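Long-range contacts in actibind (Aspergillus niger, PDB 3D3Z), which cleaves RNA as a T2-family ribonuclease, probably with little base specificity and a preference for adenylic acid: residues A[11-16]-A[202-207]; A[3-8]-A[20-25]. One frame throughout, in Å; residues are numbered along the deposited sequence. Where two conformers were deposited one is given.

Contact 1: A[11-16]-A[202-207]; sequences LSCQTD and YFNVKG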
loop_
_atom_site.group_PDB
_atom_site.type_symbol
_atom_site.label_atom_id
_atom_site.label_comp_id
_atom_site.label_asym_id
_atom_site.label_seq_id
_atom_site.Cartn_x
_atom_site.Cartn_y
_atom_site.Cartn_z
ATOM N N LEU A 11 3.856 0.335 -19.736
ATOM C CA LEU A 11 3.394 0.905 -18.483
ATOM C C LEU A 11 1.868 0.971 -18.444
ATOM O O LEU A 11 1.216 1.425 -19.412
ATOM C CB LEU A 11 4.026 2.287 -18.311
ATOM C CG LEU A 11 4.142 2.962 -16.970
ATOM C CD1 LEU A 11 4.927 2.220 -15.894
ATOM C CD2 LEU A 11 4.789 4.337 -17.268
ATOM N N SER A 12 1.291 0.473 -17.348
ATOM C CA SER A 12 -0.147 0.562 -17.145
ATOM C C SER A 12 -0.573 2.052 -17.087
ATOM O O SER A 12 0.214 2.906 -16.724
ATOM C CB SER A 12 -0.594 -0.191 -15.876
ATOM O OG SER A 12 0.065 0.298 -14.726
ATOM N N CYS A 13 -1.816 2.285 -17.453
ATOM C CA CYS A 13 -2.469 3.597 -17.554
ATOM C C CYS A 13 -1.876 4.537 -18.578
ATOM O O CYS A 13 -2.639 5.173 -19.285
ATOM C CB CYS A 13 -2.556 4.346 -16.211
ATOM S SG CYS A 13 -3.694 3.641 -15.076
ATOM N N GLN A 14 -0.540 4.629 -18.609
ATOM C CA GLN A 14 0.183 5.504 -19.513
ATOM C C GLN A 14 0.258 4.960 -20.936
ATOM O O GLN A 14 0.753 5.675 -21.801
ATOM C CB GLN A 14 1.587 5.840 -18.948
ATOM C CG GLN A 14 1.533 6.487 -17.541
ATOM C CD GLN A 14 2.861 7.076 -17.000
ATOM O OE1 GLN A 14 3.536 7.853 -17.689
ATOM N NE2 GLN A 14 3.205 6.757 -15.720
ATOM N N THR A 15 -0.223 3.727 -21.184
ATOM C CA THR A 15 -0.250 3.132 -22.533
ATOM C C THR A 15 -1.598 2.492 -22.807
ATOM O O THR A 15 -2.350 2.214 -21.898
ATOM C CB THR A 15 0.919 2.062 -22.769
ATOM O OG1 THR A 15 0.743 0.914 -21.926
ATOM C CG2 THR A 15 2.296 2.654 -22.488
ATOM N N ASP A 16 -1.870 2.229 -24.078
ATOM C CA ASP A 16 -3.113 1.620 -24.494
ATOM C C ASP A 16 -2.921 0.134 -24.877
ATOM O O ASP A 16 -2.686 -0.195 -26.045
ATOM C CB ASP A 16 -3.730 2.367 -25.691
ATOM C CG ASP A 16 -5.065 1.795 -26.065
ATOM O OD1 ASP A 16 -5.682 1.208 -25.173
ATOM O OD2 ASP A 16 -5.506 1.895 -27.222
ATOM N N TYR A 202 1.049 6.584 -5.420
ATOM C CA TYR A 202 0.539 6.055 -6.683
ATOM C C TYR A 202 1.680 5.580 -7.578
ATOM O O TYR A 202 2.804 6.132 -7.560
ATOM C CB TYR A 202 -0.296 7.092 -7.445
ATOM C CG TYR A 202 -1.599 7.496 -6.767
ATOM C CD1 TYR A 202 -2.817 7.134 -7.290
ATOM C CD2 TYR A 202 -1.598 8.273 -5.602
ATOM C CE1 TYR A 202 -4.029 7.503 -6.652
ATOM C CE2 TYR A 202 -2.808 8.661 -4.966
ATOM C CZ TYR A 202 -3.996 8.286 -5.511
ATOM O OH TYR A 202 -5.168 8.661 -4.885
ATOM N N PHE A 203 1.384 4.516 -8.318
ATOM C CA PHE A 203 2.343 3.851 -9.212
ATOM C C PHE A 203 1.631 3.357 -10.456
ATOM O O PHE A 203 0.448 2.962 -10.450
ATOM C CB PHE A 203 2.944 2.608 -8.549
ATOM C CG PHE A 203 3.869 2.897 -7.443
ATOM C CD1 PHE A 203 5.196 3.154 -7.702
ATOM C CD2 PHE A 203 3.414 2.891 -6.128
ATOM C CE1 PHE A 203 6.048 3.393 -6.692
ATOM C CE2 PHE A 203 4.268 3.146 -5.123
ATOM C CZ PHE A 203 5.580 3.384 -5.399
ATOM N N ASN A 204 2.366 3.348 -11.549
ATOM C CA ASN A 204 1.984 2.505 -12.667
ATOM C C ASN A 204 3.019 1.362 -12.726
ATOM O O ASN A 204 4.110 1.463 -12.141
ATOM C CB ASN A 204 1.906 3.279 -13.985
ATOM C CG ASN A 204 0.864 4.445 -13.969
ATOM O OD1 ASN A 204 -0.287 4.304 -13.552
ATOM N ND2 ASN A 204 1.292 5.575 -14.459
ATOM N N VAL A 205 2.648 0.290 -13.417
ATOM C CA VAL A 205 3.372 -1.012 -13.392
ATOM C C VAL A 205 3.710 -1.501 -14.809
ATOM O O VAL A 205 2.875 -1.511 -15.702
ATOM C CB VAL A 205 2.596 -2.098 -12.574
ATOM C CG1 VAL A 205 3.363 -3.439 -12.545
ATOM C CG2 VAL A 205 2.390 -1.596 -11.120
ATOM N N LYS A 206 4.969 -1.908 -14.966
ATOM C CA LYS A 206 5.451 -2.632 -16.146
ATOM C C LYS A 206 5.517 -4.106 -15.761
ATOM O O LYS A 206 6.255 -4.475 -14.862
ATOM C CB LYS A 206 6.834 -2.131 -16.526
ATOM C CG LYS A 206 6.877 -0.661 -16.938
ATOM C CD LYS A 206 8.317 -0.106 -16.984
ATOM C CE LYS A 206 9.006 -0.414 -18.317
ATOM N NZ LYS A 206 8.376 0.259 -19.518
ATOM N N GLY A 207 4.687 -4.910 -16.404
ATOM C CA GLY A 207 4.578 -6.320 -16.092
ATOM C C GLY A 207 3.497 -6.670 -15.077
ATOM O O GLY A 207 2.392 -6.107 -15.052
HETATM O O HOH W 1 6.118 2.188 -20.866
#

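Contact 2: A[3-8]-A[20-25]; sequences DTCSSD and SCCFNS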
loop_
_atom_site.group_PDB
_atom_site.type_symbol
_atom_site.label_atom_id
_atom_site.label_comp_id
_atom_site.label_asym_id
_atom_site.label_seq_id
_atom_site.Cartn_x
_atom_site.Cartn_y
_atom_site.Cartn_z
ATOM N N ASP A 3 4.300 -15.964 -13.315
ATOM C CA ASP A 3 4.851 -15.610 -14.619
ATOM C C ASP A 3 5.716 -14.348 -14.613
ATOM O O ASP A 3 5.489 -13.406 -13.832
ATOM C CB ASP A 3 3.740 -15.592 -15.698
ATOM C CG ASP A 3 2.908 -14.301 -15.738
ATOM O OD1 ASP A 3 2.898 -13.474 -14.784
ATOM O OD2 ASP A 3 2.232 -14.133 -16.790
ATOM N N THR A 4 6.761 -14.343 -15.441
ATOM C CA THR A 4 7.623 -13.189 -15.515
ATOM C C THR A 4 7.268 -12.461 -16.789
ATOM O O THR A 4 6.736 -13.044 -17.712
ATOM C CB THR A 4 9.107 -13.563 -15.468
ATOM O OG1 THR A 4 9.379 -14.599 -16.415
ATOM C CG2 THR A 4 9.484 -14.041 -14.069
ATOM N N CYS A 5 7.444 -11.160 -16.786
ATOM C CA CYS A 5 7.188 -10.335 -17.945
ATOM C C CYS A 5 8.463 -9.566 -18.224
ATOM O O CYS A 5 9.277 -9.361 -17.326
ATOM C CB CYS A 5 6.025 -9.366 -17.634
ATOM S SG CYS A 5 4.567 -10.173 -17.030
ATOM N N SER A 6 8.645 -9.142 -19.473
ATOM C CA SER A 6 9.830 -8.370 -19.828
ATOM C C SER A 6 9.906 -7.073 -18.999
ATOM O O SER A 6 8.880 -6.412 -18.730
ATOM C CB SER A 6 9.825 -8.035 -21.323
ATOM O OG SER A 6 10.694 -6.930 -21.577
ATOM N N SER A 7 11.131 -6.697 -18.610
ATOM C CA SER A 7 11.355 -5.425 -17.921
ATOM C C SER A 7 11.025 -4.221 -18.822
ATOM O O SER A 7 10.887 -3.086 -18.328
ATOM C CB SER A 7 12.787 -5.343 -17.375
ATOM O OG SER A 7 13.701 -5.184 -18.446
ATOM N N ASP A 8 10.873 -4.431 -20.122
ATOM C CA ASP A 8 10.380 -3.347 -20.963
ATOM C C ASP A 8 8.908 -3.541 -21.346
ATOM O O ASP A 8 8.464 -3.080 -22.401
ATOM C CB ASP A 8 11.312 -3.153 -22.157
ATOM C CG ASP A 8 12.675 -2.640 -21.732
ATOM O OD1 ASP A 8 12.774 -1.437 -21.428
ATOM O OD2 ASP A 8 13.624 -3.448 -21.656
ATOM N N SER A 20 -3.936 -8.503 -19.444
ATOM C CA SER A 20 -3.371 -9.840 -19.512
ATOM C C SER A 20 -2.613 -10.054 -18.251
ATOM O O SER A 20 -2.531 -9.165 -17.404
ATOM C CB SER A 20 -2.404 -9.997 -20.702
ATOM O OG SER A 20 -1.195 -9.290 -20.469
ATOM N N CYS A 21 -2.006 -11.224 -18.133
ATOM C CA CYS A 21 -1.085 -11.427 -17.044
ATOM C C CYS A 21 0.101 -10.469 -16.975
ATOM O O CYS A 21 0.718 -10.358 -15.900
ATOM C CB CYS A 21 -0.612 -12.898 -16.992
ATOM S SG CYS A 21 -1.892 -13.975 -16.593
ATOM N N CYS A 22 0.433 -9.784 -18.089
ATOM C CA CYS A 22 1.531 -8.856 -18.117
ATOM C C CYS A 22 1.091 -7.402 -18.324
ATOM O O CYS A 22 1.903 -6.545 -18.746
ATOM C CB CYS A 22 2.563 -9.254 -19.176
ATOM S SG CYS A 22 3.543 -10.729 -18.664
ATOM N N PHE A 23 -0.191 -7.146 -18.076
ATOM C CA PHE A 23 -0.711 -5.771 -18.138
ATOM C C PHE A 23 -1.841 -5.501 -17.139
ATOM O O PHE A 23 -2.914 -6.067 -17.260
ATOM C CB PHE A 23 -1.197 -5.437 -19.557
ATOM C CG PHE A 23 -1.344 -3.952 -19.793
ATOM C CD1 PHE A 23 -0.236 -3.129 -19.729
ATOM C CD2 PHE A 23 -2.608 -3.383 -20.000
ATOM C CE1 PHE A 23 -0.363 -1.747 -19.930
ATOM C CE2 PHE A 23 -2.755 -1.999 -20.168
ATOM C CZ PHE A 23 -1.616 -1.197 -20.145
ATOM N N ASN A 24 -1.582 -4.625 -16.170
ATOM C CA ASN A 24 -2.566 -4.252 -15.158
ATOM C C ASN A 24 -3.622 -3.295 -15.725
ATOM O O ASN A 24 -3.313 -2.157 -16.109
ATOM C CB ASN A 24 -1.876 -3.662 -13.896
ATOM C CG ASN A 24 -1.157 -4.723 -13.061
ATOM O OD1 ASN A 24 -1.800 -5.474 -12.296
ATOM N ND2 ASN A 24 0.174 -4.779 -13.188
ATOM N N SER A 25 -4.837 -3.813 -15.831
ATOM C CA SER A 25 -5.953 -3.132 -16.445
ATOM C C SER A 25 -7.203 -3.889 -16.117
ATOM O O SER A 25 -7.234 -5.137 -16.202
ATOM C CB SER A 25 -5.768 -3.055 -17.963
ATOM O OG SER A 25 -6.803 -2.327 -18.600
#

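Contact 1: A[11-16]-A[202-207]
S12 OG is gripped from two directions: it accepts the backbone N-H of V205 at 2.9 Å in a nearly straight bond (166° at the hydrogen), and it hands its own proton to the carbonyl O of G28. A chi1 of 58° puts OG between the backbone N and the carbonyl carbon of S12, where it faces V205 N. The other polar group of V205 goes to the same residue, S12 N donating to V205 O over 3.0 Å, with the donor 38° above the carbonyl plane. F203, two residues earlier on strand 195-206, still pairs by backbone with L30 of strand 29-35 in the antiparallel sheet of this T2 ribonuclease; at V205 the N-terminal loop slips in, and the serine hydroxyl links V205 to G28. On the other side, N204 and K206 keep their backbone bonds to V215 and T213.

L11 adds an apolar contact beside this polar pair. Its CD1 rests 3.6 Å from K206 CG and 3.7 Å from N204 CB, touching both of the residues next to V205. N204 CB also comes into van der Waals contact with S12 O at 3.2 Å, the oxygen that closes a tight turn by accepting Q14 N at 2.7 Å. This is a gamma turn centred on C13, and it brings the Q14 side chain across that of N204 at about a right angle. C13 itself continues into a disulfide with C58. Beyond L11, the K206 chain bends twice so that its ammonium group bonds to S9 O, while one water accepts from L11 N at 3.1 Å and, weakly, from K206 NZ.

Contact 2: A[3-8]-A[20-25]
C5 and C22 are joined covalently, SG to SG at 2.0 Å, and the bond carries most of this contact. Its central torsion of -84° makes it a left-handed disulfide. In both cysteines SG is anti to the carbonyl carbon and lies beside the backbone N, which brings the sulfurs together.

The van der Waals part falls to D3 and C21. In the conformer given, D3 OD2 lies 3.1 Å from C21 CB; D3 was modelled in two conformers, so little weight rests on that oxygen.

Hydrogen bonds work within each segment, none crossing between them. S20 OG accepts C22 N at 2.9 Å in an ST turn, and F23 N returns to S20 O in a type I beta turn that presents both cysteines on one bend. S6 OG makes a second ST turn with D8 N.

C21 forms its own disulfide to C126, whose backbone also bonds to D3. Neighbouring cysteines thus fill the two central positions of the S20-F23 beta turn, one bridged to C5 and the other to C126, and account for two of the five disulfides of this fungal T2 ribonuclease.

In the fold
Contact 1 is partly buried and ties loop to sheet; contact 2 lies at the surface and ties loop to loop. All the pieces except 202-207 belong to the N-terminal region ahead of strand 29-35, and along the chain the two contacts interleave. Their centres are about 10 Å apart, and they touch: S12 CB packs on N24 O at 3.4 Å, and K206 CE approaches S7 O at 3.3 Å. Beside the sheet the chemistry is one backbone bond and one to a serine hydroxyl, with aliphatic cover, whereas the outer loops depend on a covalent bridge. Disulfides serve both, though in contact 1 the bridge leaves for C58 and in contact 2 it spans the segments.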